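Local coordinates for anthrone oxidase-like protein (Streptomyces ambofaciens, PDB 5F9P) that cleaves a carbon-carbon bond during the oxidative ring-B opening of atypical angucycline biosynthesis, probably acting as a monooxygenase, at residues A[11-16]-A[159-164]; A[15-20]-A[215-220]; A[33-38]-A[46-51]; A[51-56]-A[120-125]; A[135-140]-A[209-214]. All blocks are in the same frame, centred on the assembly; numbering follows the deposited sequence.

Contact 1. Residues A[11-16]-A[159-164]; sequences TVLNLF and VVLKGL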
# COMPACT_ATOMS: atom_id res chain seq x y z
N THR A 11 7.13 -7.53 -1.58
CA THR A 11 6.32 -6.33 -1.74
C THR A 11 6.56 -5.36 -0.59
O THR A 11 6.27 -5.66 0.57
CB THR A 11 4.82 -6.66 -1.86
OG1 THR A 11 4.60 -7.43 -3.05
CG2 THR A 11 4.01 -5.38 -1.95
N VAL A 12 7.09 -4.19 -0.92
CA VAL A 12 7.46 -3.21 0.09
C VAL A 12 6.54 -1.99 0.03
O VAL A 12 6.38 -1.38 -1.03
CB VAL A 12 8.94 -2.78 -0.06
CG1 VAL A 12 9.27 -1.62 0.87
CG2 VAL A 12 9.87 -3.96 0.20
N LEU A 13 5.90 -1.67 1.15
CA LEU A 13 5.11 -0.45 1.26
C LEU A 13 5.73 0.53 2.24
O LEU A 13 5.88 0.23 3.43
CB LEU A 13 3.66 -0.76 1.66
CG LEU A 13 2.77 -1.26 0.52
CD1 LEU A 13 3.32 -2.53 -0.13
CD2 LEU A 13 1.37 -1.51 1.03
N ASN A 14 6.12 1.68 1.72
CA ASN A 14 6.66 2.76 2.53
C ASN A 14 5.55 3.77 2.81
O ASN A 14 5.05 4.44 1.91
CB ASN A 14 7.83 3.44 1.83
CG ASN A 14 9.01 2.51 1.61
OD1 ASN A 14 9.08 1.44 2.19
ND2 ASN A 14 9.95 2.94 0.77
N LEU A 15 5.16 3.84 4.08
CA LEU A 15 4.04 4.65 4.52
C LEU A 15 4.53 5.86 5.30
O LEU A 15 5.27 5.73 6.27
CB LEU A 15 3.12 3.80 5.40
CG LEU A 15 1.98 4.55 6.10
CD1 LEU A 15 1.01 5.12 5.07
CD2 LEU A 15 1.27 3.62 7.08
N PHE A 16 4.12 7.05 4.86
CA PHE A 16 4.52 8.29 5.49
C PHE A 16 3.29 9.11 5.88
O PHE A 16 2.35 9.25 5.10
CB PHE A 16 5.37 9.11 4.52
CG PHE A 16 6.55 8.37 3.95
CD1 PHE A 16 7.73 8.29 4.66
CD2 PHE A 16 6.47 7.76 2.71
CE1 PHE A 16 8.82 7.61 4.16
CE2 PHE A 16 7.56 7.09 2.19
CZ PHE A 16 8.74 7.01 2.91
N VAL A 159 -6.22 -6.24 -2.79
CA VAL A 159 -4.99 -6.95 -2.48
C VAL A 159 -4.86 -7.09 -0.96
O VAL A 159 -5.02 -6.10 -0.23
CB VAL A 159 -3.75 -6.19 -3.01
CG1 VAL A 159 -2.48 -6.96 -2.68
CG2 VAL A 159 -3.87 -5.93 -4.52
N VAL A 160 -4.57 -8.29 -0.49
CA VAL A 160 -4.32 -8.50 0.94
C VAL A 160 -2.88 -8.90 1.11
O VAL A 160 -2.43 -9.86 0.50
CB VAL A 160 -5.24 -9.60 1.54
CG1 VAL A 160 -4.94 -9.82 3.03
CG2 VAL A 160 -6.71 -9.25 1.33
N LEU A 161 -2.15 -8.16 1.93
CA LEU A 161 -0.75 -8.47 2.18
C LEU A 161 -0.51 -8.95 3.60
O LEU A 161 -1.11 -8.44 4.56
CB LEU A 161 0.13 -7.24 1.92
CG LEU A 161 -0.10 -6.49 0.61
CD1 LEU A 161 0.77 -5.22 0.57
CD2 LEU A 161 0.26 -7.38 -0.53
N LYS A 162 0.37 -9.94 3.73
CA LYS A 162 0.83 -10.42 5.03
C LYS A 162 2.13 -9.73 5.38
O LYS A 162 3.11 -9.80 4.63
CB LYS A 162 1.08 -11.93 4.97
CG LYS A 162 1.64 -12.50 6.27
CD LYS A 162 2.03 -13.98 6.13
CE LYS A 162 2.54 -14.54 7.45
NZ LYS A 162 2.93 -15.98 7.36
N GLY A 163 2.15 -9.06 6.53
CA GLY A 163 3.34 -8.37 6.97
C GLY A 163 4.41 -9.37 7.37
O GLY A 163 4.15 -10.28 8.16
N LEU A 164 5.62 -9.19 6.82
CA LEU A 164 6.78 -10.04 7.14
C LEU A 164 7.66 -9.44 8.24
O LEU A 164 8.06 -10.13 9.18
CB LEU A 164 7.63 -10.27 5.89
CG LEU A 164 6.92 -11.08 4.81
CD1 LEU A 164 7.89 -11.48 3.70
CD2 LEU A 164 6.26 -12.31 5.44
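Leu13 and Leu161 meet in a small, wholly apolar contact inside a closed beta barrel, close to the centre of the chain. Strands 10-17 and 155-167 are not paired with each other. The nearest CA atoms, those of Thr11 and Leu161, lie 8.4 Å apart, so side chains alone bridge the gap. Leu161 does most of the work, through one methyl. Its chain is extended past CG, with CD1 opposite CA (chi2 175°), and this carries CD1 out from its strand. There it meets the forked end of Leu13, tip to tip. Leu13 CD1 lies 3.8 Å from Leu161 CD1. Leu13 CD2 lies at the same distance, 3.8 Å, from Leu161 CD1, so the single methyl sits against both branches of the fork. Thr11 adds a looser touch from the side. Its methyl CG2 points away from the backbone N and reaches 4.1 Å from Leu161 CD1. The two side chains cross at about a right angle. All three residues are buried. The inner end of Leu13 also packs on Phe125 of strand 122-130. Strand 92-105 lies between the two strands of the contact in the barrel wall. It pairs with strand 10-17 through Asn98 at Thr11 and Met96 at Leu13. Outside the barrel, helix 135-142 covers the other face of strand 155-167, where Leu139 packs on Val160 and Lys162.

Contact 2. Residues A[15-20]-A[215-220]; sequences LFTTDT and EPYSNT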
# COMPACT_ATOMS: atom_id res chain seq x y z
N LEU A 15 5.16 3.84 4.08
CA LEU A 15 4.04 4.65 4.52
C LEU A 15 4.53 5.86 5.30
O LEU A 15 5.27 5.73 6.27
CB LEU A 15 3.12 3.80 5.40
CG LEU A 15 1.98 4.55 6.10
CD1 LEU A 15 1.01 5.12 5.07
CD2 LEU A 15 1.27 3.62 7.08
N PHE A 16 4.12 7.05 4.86
CA PHE A 16 4.52 8.29 5.49
C PHE A 16 3.29 9.11 5.88
O PHE A 16 2.35 9.25 5.10
CB PHE A 16 5.37 9.11 4.52
CG PHE A 16 6.55 8.37 3.95
CD1 PHE A 16 7.73 8.29 4.66
CD2 PHE A 16 6.47 7.76 2.71
CE1 PHE A 16 8.82 7.61 4.16
CE2 PHE A 16 7.56 7.09 2.19
CZ PHE A 16 8.74 7.01 2.91
N THR A 17 3.29 9.64 7.10
CA THR A 17 2.24 10.55 7.55
C THR A 17 2.87 11.92 7.77
O THR A 17 4.05 12.03 8.11
CB THR A 17 1.58 10.07 8.87
OG1 THR A 17 2.56 10.03 9.92
CG2 THR A 17 0.98 8.69 8.70
N THR A 18 2.09 12.97 7.54
CA THR A 18 2.58 14.32 7.80
C THR A 18 1.42 15.23 8.22
O THR A 18 0.27 14.80 8.22
CB THR A 18 3.32 14.89 6.57
OG1 THR A 18 4.03 16.07 6.95
CG2 THR A 18 2.35 15.18 5.44
N ASP A 19 1.72 16.48 8.56
CA ASP A 19 0.68 17.34 9.16
C ASP A 19 0.28 18.60 8.37
O ASP A 19 -0.57 19.35 8.83
CB ASP A 19 1.04 17.70 10.61
CG ASP A 19 2.35 18.45 10.72
OD1 ASP A 19 2.99 18.73 9.67
OD2 ASP A 19 2.75 18.76 11.86
N THR A 20 0.89 18.83 7.21
CA THR A 20 0.46 19.93 6.34
C THR A 20 0.48 19.48 4.89
O THR A 20 1.27 18.61 4.52
CB THR A 20 1.35 21.20 6.47
OG1 THR A 20 2.60 21.00 5.80
CG2 THR A 20 1.61 21.55 7.93
N GLU A 215 -4.33 0.41 17.29
CA GLU A 215 -5.06 1.26 16.36
C GLU A 215 -4.61 0.96 14.93
O GLU A 215 -3.42 1.05 14.62
CB GLU A 215 -4.86 2.75 16.70
CG GLU A 215 -5.72 3.69 15.81
CD GLU A 215 -5.60 5.18 16.16
OE1 GLU A 215 -6.32 5.99 15.52
OE2 GLU A 215 -4.81 5.55 17.05
N PRO A 216 -5.55 0.57 14.07
CA PRO A 216 -5.17 0.44 12.66
C PRO A 216 -4.92 1.82 12.05
O PRO A 216 -5.41 2.82 12.60
CB PRO A 216 -6.41 -0.22 12.02
CG PRO A 216 -7.21 -0.80 13.19
CD PRO A 216 -6.93 0.13 14.33
N TYR A 217 -4.16 1.88 10.97
CA TYR A 217 -4.00 3.13 10.23
C TYR A 217 -4.65 2.97 8.87
O TYR A 217 -4.33 2.06 8.11
CB TYR A 217 -2.52 3.53 10.06
CG TYR A 217 -2.35 4.76 9.17
CD1 TYR A 217 -2.33 6.04 9.71
CD2 TYR A 217 -2.28 4.64 7.78
CE1 TYR A 217 -2.20 7.16 8.91
CE2 TYR A 217 -2.16 5.75 6.97
CZ TYR A 217 -2.11 7.01 7.54
OH TYR A 217 -1.99 8.12 6.75
N SER A 218 -5.58 3.87 8.55
CA SER A 218 -6.17 3.85 7.23
C SER A 218 -6.07 5.21 6.57
O SER A 218 -5.97 6.25 7.24
CB SER A 218 -7.61 3.33 7.27
OG SER A 218 -8.44 4.23 7.96
N ASN A 219 -6.04 5.21 5.24
CA ASN A 219 -6.04 6.46 4.48
C ASN A 219 -6.45 6.13 3.06
O ASN A 219 -6.51 4.95 2.69
CB ASN A 219 -4.66 7.16 4.54
CG ASN A 219 -4.72 8.65 4.12
OD1 ASN A 219 -5.80 9.21 3.92
ND2 ASN A 219 -3.55 9.28 4.00
N THR A 220 -6.75 7.15 2.28
CA THR A 220 -7.12 6.95 0.89
C THR A 220 -6.13 7.74 0.05
O THR A 220 -5.50 8.66 0.55
CB THR A 220 -8.55 7.44 0.61
OG1 THR A 220 -8.66 8.81 0.99
CG2 THR A 220 -9.57 6.61 1.41
O HOH W 1 -0.41 8.31 4.55
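The Tyr217 ring packs against Leu15 and Thr17, and takes most of the contact. Both methyls of Leu15 meet the CD2-CE2 side of the ring outline. Leu15 CD1 is 3.7 Å from Tyr217 CE2, and Leu15 CD2 is 3.8 Å from Tyr217 CD2. Thr17 CG2 comes from the same side of the ring plane, over toward CE1, 3.5 Å from Tyr217 CE1, and also touches the hydroxyl. Both residues approach the ring at a slant. The Thr17 methyl is placed by chi1 of 62°, which sets CG2 opposite the carbonyl carbon and turns OG1 away from the tyrosine. That OG1 is bonded to Ser92 and Thr91. At the end of the ring a water ties the segments together. It lies 2.7 Å from Tyr217 OH and gives a proton to Phe16 O at 3.0 Å. Asn219 ND2 makes a weak third bond to this water, at 3.3 Å. The Asn219 amide is held in turn by Ser54 O at its ND2, while Thr220 N makes a weak bond to its OD1. Further out, Leu15 packs on Phe125, Arg94 and Met96, and Tyr217 touches Arg94 and Val127. Side chains and one bridging water join two non-adjacent strands of the wall near one end of the barrel, with strands 56-63 and 43-51 between them. The barrel is built as in the antibiotic biosynthesis monooxygenase clan, here closed within a single chain.

Contact 3. Residues A[33-38]-A[46-51]; sequences KIVDAA and STVHSG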
# COMPACT_ATOMS: atom_id res chain seq x y z
N LYS A 33 11.88 11.88 -6.96
CA LYS A 33 13.30 11.96 -7.31
C LYS A 33 13.97 10.60 -7.16
O LYS A 33 14.71 10.17 -8.04
CB LYS A 33 14.03 12.94 -6.40
CG LYS A 33 13.72 14.40 -6.64
CD LYS A 33 14.52 15.23 -5.62
CE LYS A 33 14.23 16.71 -5.72
NZ LYS A 33 15.20 17.47 -4.88
N ILE A 34 13.70 9.93 -6.04
CA ILE A 34 14.26 8.60 -5.77
C ILE A 34 13.78 7.54 -6.80
O ILE A 34 14.57 6.75 -7.33
CB ILE A 34 13.96 8.17 -4.32
CG1 ILE A 34 14.66 9.11 -3.33
CG2 ILE A 34 14.38 6.71 -4.07
CD1 ILE A 34 14.13 9.04 -1.89
N VAL A 35 12.49 7.55 -7.09
CA VAL A 35 11.95 6.65 -8.11
C VAL A 35 12.62 6.89 -9.47
O VAL A 35 13.03 5.95 -10.13
CB VAL A 35 10.41 6.80 -8.24
CG1 VAL A 35 9.88 6.07 -9.48
CG2 VAL A 35 9.72 6.30 -6.98
N ASP A 36 12.72 8.15 -9.88
CA ASP A 36 13.21 8.48 -11.21
C ASP A 36 14.68 8.12 -11.39
O ASP A 36 15.12 7.82 -12.50
CB ASP A 36 12.95 9.96 -11.51
CG ASP A 36 11.48 10.27 -11.68
OD1 ASP A 36 10.67 9.32 -11.83
OD2 ASP A 36 11.12 11.47 -11.69
N ALA A 37 15.43 8.14 -10.29
CA ALA A 37 16.85 7.78 -10.32
C ALA A 37 17.11 6.31 -9.99
O ALA A 37 18.24 5.85 -10.10
CB ALA A 37 17.65 8.69 -9.38
N ALA A 38 16.07 5.58 -9.60
CA ALA A 38 16.22 4.20 -9.14
C ALA A 38 16.87 3.26 -10.17
O ALA A 38 16.31 3.05 -11.26
CB ALA A 38 14.87 3.63 -8.70
N SER A 46 8.21 1.07 -8.49
CA SER A 46 7.68 1.88 -7.38
C SER A 46 6.45 2.61 -7.90
O SER A 46 6.43 3.05 -9.07
CB SER A 46 8.69 2.92 -6.92
OG SER A 46 9.89 2.31 -6.44
N THR A 47 5.44 2.72 -7.05
CA THR A 47 4.21 3.43 -7.40
C THR A 47 3.86 4.38 -6.27
O THR A 47 3.53 3.94 -5.16
CB THR A 47 3.06 2.46 -7.66
OG1 THR A 47 3.37 1.66 -8.81
CG2 THR A 47 1.75 3.22 -7.92
N VAL A 48 3.94 5.68 -6.55
CA VAL A 48 3.80 6.72 -5.53
C VAL A 48 2.33 7.14 -5.37
O VAL A 48 1.65 7.42 -6.35
CB VAL A 48 4.66 7.97 -5.90
CG1 VAL A 48 4.50 9.08 -4.87
CG2 VAL A 48 6.13 7.60 -6.02
N HIS A 49 1.87 7.18 -4.12
CA HIS A 49 0.47 7.53 -3.82
C HIS A 49 0.42 8.81 -3.00
O HIS A 49 1.23 9.00 -2.08
CB HIS A 49 -0.23 6.44 -3.01
CG HIS A 49 -0.23 5.09 -3.67
ND1 HIS A 49 0.92 4.43 -4.03
CD2 HIS A 49 -1.25 4.27 -3.99
CE1 HIS A 49 0.61 3.27 -4.57
NE2 HIS A 49 -0.70 3.14 -4.55
N SER A 50 -0.53 9.68 -3.32
CA SER A 50 -0.73 10.95 -2.63
C SER A 50 -1.99 10.89 -1.76
O SER A 50 -3.06 10.56 -2.25
CB SER A 50 -0.89 12.07 -3.66
OG SER A 50 -1.21 13.28 -3.02
N GLY A 51 -1.87 11.21 -0.47
CA GLY A 51 -2.97 11.04 0.46
C GLY A 51 -4.16 11.96 0.20
O GLY A 51 -3.96 13.13 -0.16
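Val35 presses one methyl, CG2, against strand 43-51 from the end of helix 21-37. This is the tight part of the contact. Val35 CG2 stands 3.5 Å from Ser46 CB and 3.9 Å from Val48 CG2, so it touches two residues on the same side of the strand. The branch is set by chi1 of 169°. That rotation turns CG1 opposite the backbone N and puts CG2 on the side facing the strand. Val35 and Val48 slide past each other in opposite directions. Ser46 offers mainly its CB here. Its hydroxyl is 4.0 Å from Val35 CG2 and is hydrogen-bonded to Trp43 NE1 instead. All three residues are buried. Helix 21-37 links strand 10-17 to strand 43-51, and strand 56-63 lies between these two in the sheet. This is a split beta-alpha-beta unit, with the helix packed on the outside of the barrel. Thr47 and His49 point the other way. His49 NE2 is bonded to Tyr177 OH, and His49 ND1 makes a weak bond to Thr47 O, at 2.9 Å. Away from the strand the contact loosens: Lys33, Ile34 and Asp36 are partly exposed and do not touch residues 46-51. Ile34 turns to Thr82 and Phe86 of helix 76-88. The Asp36 carboxylate is bonded through OD1 to His225 and through OD2 to Ala235 N. At the helix end, Arg227 NH1 donates hydrogen bonds to both Val35 O and Ala38 O.

Contact 4. Residues A[51-56]-A[120-125]; sequences GVDSHG and DDYTVF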
# COMPACT_ATOMS: atom_id res chain seq x y z
N GLY A 51 -1.87 11.21 -0.47
CA GLY A 51 -2.97 11.04 0.46
C GLY A 51 -4.16 11.96 0.20
O GLY A 51 -3.96 13.13 -0.16
N VAL A 52 -5.37 11.43 0.36
CA VAL A 52 -6.61 12.20 0.13
C VAL A 52 -7.36 12.51 1.44
O VAL A 52 -7.54 13.68 1.79
CB VAL A 52 -7.57 11.50 -0.89
CG1 VAL A 52 -8.93 12.18 -0.93
CG2 VAL A 52 -6.97 11.47 -2.28
N ASP A 53 -7.78 11.48 2.17
CA ASP A 53 -8.45 11.69 3.46
C ASP A 53 -7.60 12.53 4.42
O ASP A 53 -8.09 13.49 5.00
CB ASP A 53 -8.83 10.36 4.13
CG ASP A 53 -10.15 9.77 3.61
OD1 ASP A 53 -10.71 10.31 2.62
OD2 ASP A 53 -10.62 8.77 4.20
N SER A 54 -6.34 12.16 4.59
CA SER A 54 -5.46 12.89 5.51
C SER A 54 -4.08 13.00 4.90
O SER A 54 -3.77 12.26 3.96
CB SER A 54 -5.38 12.21 6.88
OG SER A 54 -4.97 10.86 6.73
N HIS A 55 -3.26 13.92 5.40
CA HIS A 55 -1.95 14.17 4.81
C HIS A 55 -1.01 13.00 4.99
O HIS A 55 -0.88 12.45 6.09
CB HIS A 55 -1.31 15.43 5.40
CG HIS A 55 -2.21 16.62 5.37
ND1 HIS A 55 -2.76 17.10 4.20
CD2 HIS A 55 -2.66 17.42 6.36
CE1 HIS A 55 -3.52 18.15 4.47
NE2 HIS A 55 -3.48 18.36 5.77
N GLY A 56 -0.35 12.62 3.91
CA GLY A 56 0.67 11.59 3.96
C GLY A 56 0.83 11.03 2.57
O GLY A 56 0.14 11.46 1.66
N ASP A 120 -6.84 5.93 -12.76
CA ASP A 120 -7.69 6.73 -11.88
C ASP A 120 -8.39 5.90 -10.80
O ASP A 120 -9.55 6.16 -10.45
CB ASP A 120 -8.69 7.53 -12.70
CG ASP A 120 -8.04 8.66 -13.45
OD1 ASP A 120 -6.89 9.01 -13.09
OD2 ASP A 120 -8.66 9.19 -14.39
N ASP A 121 -7.68 4.92 -10.27
CA ASP A 121 -8.17 4.16 -9.12
C ASP A 121 -8.20 5.02 -7.87
O ASP A 121 -7.16 5.52 -7.45
CB ASP A 121 -7.22 3.00 -8.86
CG ASP A 121 -7.23 1.99 -9.98
OD1 ASP A 121 -8.34 1.52 -10.32
OD2 ASP A 121 -6.14 1.67 -10.52
N TYR A 122 -9.38 5.18 -7.27
CA TYR A 122 -9.46 5.69 -5.90
C TYR A 122 -8.96 4.58 -4.97
O TYR A 122 -9.55 3.49 -4.92
CB TYR A 122 -10.87 6.15 -5.52
CG TYR A 122 -10.90 6.95 -4.23
CD1 TYR A 122 -10.51 8.28 -4.21
CD2 TYR A 122 -11.30 6.37 -3.03
CE1 TYR A 122 -10.51 9.02 -3.05
CE2 TYR A 122 -11.31 7.11 -1.85
CZ TYR A 122 -10.92 8.44 -1.87
OH TYR A 122 -10.91 9.19 -0.71
N THR A 123 -7.86 4.83 -4.28
CA THR A 123 -7.15 3.76 -3.60
C THR A 123 -7.33 3.85 -2.10
O THR A 123 -7.15 4.91 -1.49
CB THR A 123 -5.64 3.75 -3.98
OG1 THR A 123 -5.52 3.48 -5.39
CG2 THR A 123 -4.86 2.68 -3.19
N VAL A 124 -7.70 2.72 -1.51
CA VAL A 124 -8.05 2.67 -0.09
C VAL A 124 -7.11 1.71 0.66
O VAL A 124 -6.93 0.56 0.26
CB VAL A 124 -9.53 2.24 0.07
CG1 VAL A 124 -9.93 2.17 1.55
CG2 VAL A 124 -10.42 3.20 -0.68
N PHE A 125 -6.51 2.20 1.74
CA PHE A 125 -5.41 1.51 2.41
C PHE A 125 -5.64 1.42 3.92
O PHE A 125 -6.02 2.41 4.56
CB PHE A 125 -4.10 2.25 2.12
CG PHE A 125 -2.92 1.73 2.86
CD1 PHE A 125 -2.31 0.55 2.48
CD2 PHE A 125 -2.41 2.42 3.95
CE1 PHE A 125 -1.21 0.07 3.17
CE2 PHE A 125 -1.32 1.96 4.63
CZ PHE A 125 -0.72 0.77 4.25
O HOH W 2 -12.67 8.70 1.07
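Tyr122 OH is the polar centre of this surface contact. It gives its proton to a water at 2.6 Å, and that water donates to Asp53 OD1 at 3.0 Å. Thr220 OG1 is a second partner of the tyrosine hydroxyl. Asp53 OD1 itself lies 3.5 Å from Tyr122 OH, and the water makes the real link between them. The carboxylate plane is turned 58° from the ring, and the two side chains cross at about a right angle. Val52 adds the apolar part. Its CG1 comes at the ring edge, near the ring plane, 3.6 Å from Tyr122 OH and 4.1 Å from Tyr122 CE1. With CG opposite the backbone N (chi1 -168°), Tyr122 reaches out along the surface to the loop. The loop itself is closed by a bond of 2.9 Å from Gly51 N to Gly56 O. Thr220 binds both sides, since its OG1 also takes the Asp53 backbone N-H. Residues 51-56 thus form the turn between strands 43-51 and 56-63, beside strand 217-228, with Val52 N bonded to Thr220 O. That strand separates the turn from strand 122-130, and Lys183 of helix 183-190 touches both Val52 and Tyr122.

Contact 5. Residues A[135-140]-A[209-214]; sequences QDEALD and RAVVAG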
# COMPACT_ATOMS: atom_id res chain seq x y z
N GLN A 135 -3.14 -13.73 13.29
CA GLN A 135 -2.75 -13.26 11.96
C GLN A 135 -3.40 -14.02 10.79
O GLN A 135 -3.93 -13.40 9.86
CB GLN A 135 -1.22 -13.23 11.79
CG GLN A 135 -0.80 -12.53 10.50
CD GLN A 135 0.71 -12.43 10.34
OE1 GLN A 135 1.25 -11.34 10.13
NE2 GLN A 135 1.39 -13.56 10.40
N ASP A 136 -3.36 -15.35 10.84
CA ASP A 136 -3.92 -16.15 9.75
C ASP A 136 -5.43 -15.95 9.64
O ASP A 136 -6.00 -15.96 8.55
CB ASP A 136 -3.62 -17.64 9.92
CG ASP A 136 -2.17 -17.97 9.68
OD1 ASP A 136 -1.50 -17.25 8.91
OD2 ASP A 136 -1.70 -18.96 10.27
N GLU A 137 -6.06 -15.77 10.78
CA GLU A 137 -7.48 -15.50 10.82
C GLU A 137 -7.78 -14.18 10.09
O GLU A 137 -8.68 -14.11 9.25
CB GLU A 137 -7.94 -15.42 12.28
CG GLU A 137 -9.34 -14.88 12.50
CD GLU A 137 -10.42 -15.87 12.09
OE1 GLU A 137 -10.07 -16.94 11.53
OE2 GLU A 137 -11.61 -15.57 12.34
N ALA A 138 -7.02 -13.14 10.41
CA ALA A 138 -7.17 -11.84 9.75
C ALA A 138 -7.02 -11.95 8.24
O ALA A 138 -7.79 -11.37 7.48
CB ALA A 138 -6.14 -10.85 10.31
N LEU A 139 -6.00 -12.69 7.80
CA LEU A 139 -5.72 -12.84 6.38
C LEU A 139 -6.86 -13.57 5.68
O LEU A 139 -7.28 -13.19 4.59
CB LEU A 139 -4.42 -13.63 6.19
CG LEU A 139 -3.13 -12.91 6.58
CD1 LEU A 139 -1.95 -13.87 6.54
CD2 LEU A 139 -2.90 -11.74 5.62
N ASP A 140 -7.35 -14.63 6.30
CA ASP A 140 -8.47 -15.36 5.73
C ASP A 140 -9.72 -14.50 5.65
O ASP A 140 -10.41 -14.50 4.63
CB ASP A 140 -8.77 -16.63 6.53
CG ASP A 140 -9.74 -17.53 5.81
OD1 ASP A 140 -9.32 -18.15 4.81
OD2 ASP A 140 -10.91 -17.61 6.24
N ARG A 209 -11.88 -7.62 13.55
CA ARG A 209 -12.05 -6.87 14.79
C ARG A 209 -11.59 -7.68 16.02
O ARG A 209 -10.99 -7.14 16.96
CB ARG A 209 -13.51 -6.42 14.95
CG ARG A 209 -13.86 -5.80 16.31
CD ARG A 209 -15.33 -5.40 16.32
NE ARG A 209 -15.82 -4.96 17.63
CZ ARG A 209 -16.71 -3.99 17.79
NH1 ARG A 209 -17.18 -3.34 16.73
NH2 ARG A 209 -17.13 -3.65 19.01
N ALA A 210 -11.86 -8.98 16.00
CA ALA A 210 -11.50 -9.83 17.13
C ALA A 210 -9.99 -9.93 17.37
O ALA A 210 -9.55 -10.18 18.49
CB ALA A 210 -12.11 -11.24 16.97
N VAL A 211 -9.20 -9.74 16.32
CA VAL A 211 -7.76 -9.97 16.43
C VAL A 211 -6.90 -8.74 16.18
O VAL A 211 -5.68 -8.84 16.16
CB VAL A 211 -7.28 -11.13 15.51
CG1 VAL A 211 -8.00 -12.44 15.84
CG2 VAL A 211 -7.47 -10.77 14.05
N VAL A 212 -7.53 -7.58 16.01
CA VAL A 212 -6.79 -6.31 15.94
C VAL A 212 -6.13 -5.99 17.28
O VAL A 212 -6.78 -6.04 18.33
CB VAL A 212 -7.71 -5.13 15.52
CG1 VAL A 212 -7.03 -3.80 15.77
CG2 VAL A 212 -8.11 -5.26 14.05
N ALA A 213 -4.85 -5.65 17.25
CA ALA A 213 -4.08 -5.46 18.47
C ALA A 213 -3.48 -4.06 18.54
O ALA A 213 -2.26 -3.89 18.60
CB ALA A 213 -2.97 -6.50 18.55
N GLY A 214 -4.32 -3.04 18.53
CA GLY A 214 -3.83 -1.67 18.46
C GLY A 214 -4.63 -0.88 17.44
O GLY A 214 -5.52 -1.43 16.80
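Val211 meets helix 135-142 with both of its methyls. Its CB carries them toward the helix, and the rotation about CA-CB (chi1 -59°) shares them out. CG1 lies beside the backbone N, opposite the carbonyl carbon. It reaches the chain of Glu137, with Val211 CG1 4.3 Å from Glu137 CG. CG2 sits between the backbone N and the carbonyl carbon. It packs on the small methyl of Ala138, with Val211 CG2 4.0 Å from Ala138 CB. The short alanine lets the backbones come near, and the CA atoms of Ala138 and Val211 are 7.0 Å apart. Glu137 bends after CB, with chi2 of 73°, which turns its carboxylate away from the valine and toward Arg207. Glu137 OE2 forms a salt bridge with Arg207 NE, from the preceding turn of helix 199-211. Asp140 OD2 bridges to NH2 of the same arginine. Val211 is also tied to Thr131 through the backbone, and Ala138 packs on Val130 of strand 122-130. The valine contact is thin and apolar, with no polar bond between the two segments. The two carboxylates on one arginine probably supply much of the hold between the helices, and the methyls fill in beside them.

How the contacts relate
Contacts 1 and 3 are buried and almost purely apolar. Contact 1 lies inside the barrel, while contact 3 seats a helix on its outer wall. Contact 2 uses the same strand 10-17 as contact 1 but sits nearer the barrel end, where an aromatic ring and a water join in. Contact 4 is at the surface and depends on a hydroxyl, a carboxylate and a water. It touches contact 2 through Thr220, and Phe125 from its strand packs on Leu13 and Leu15 of contact 1. Contact 5 is the outlying one, about 30 Å from contact 3 between centres, and joins two helices. Its helix 135-142 still packs on residues 159-164 of contact 1.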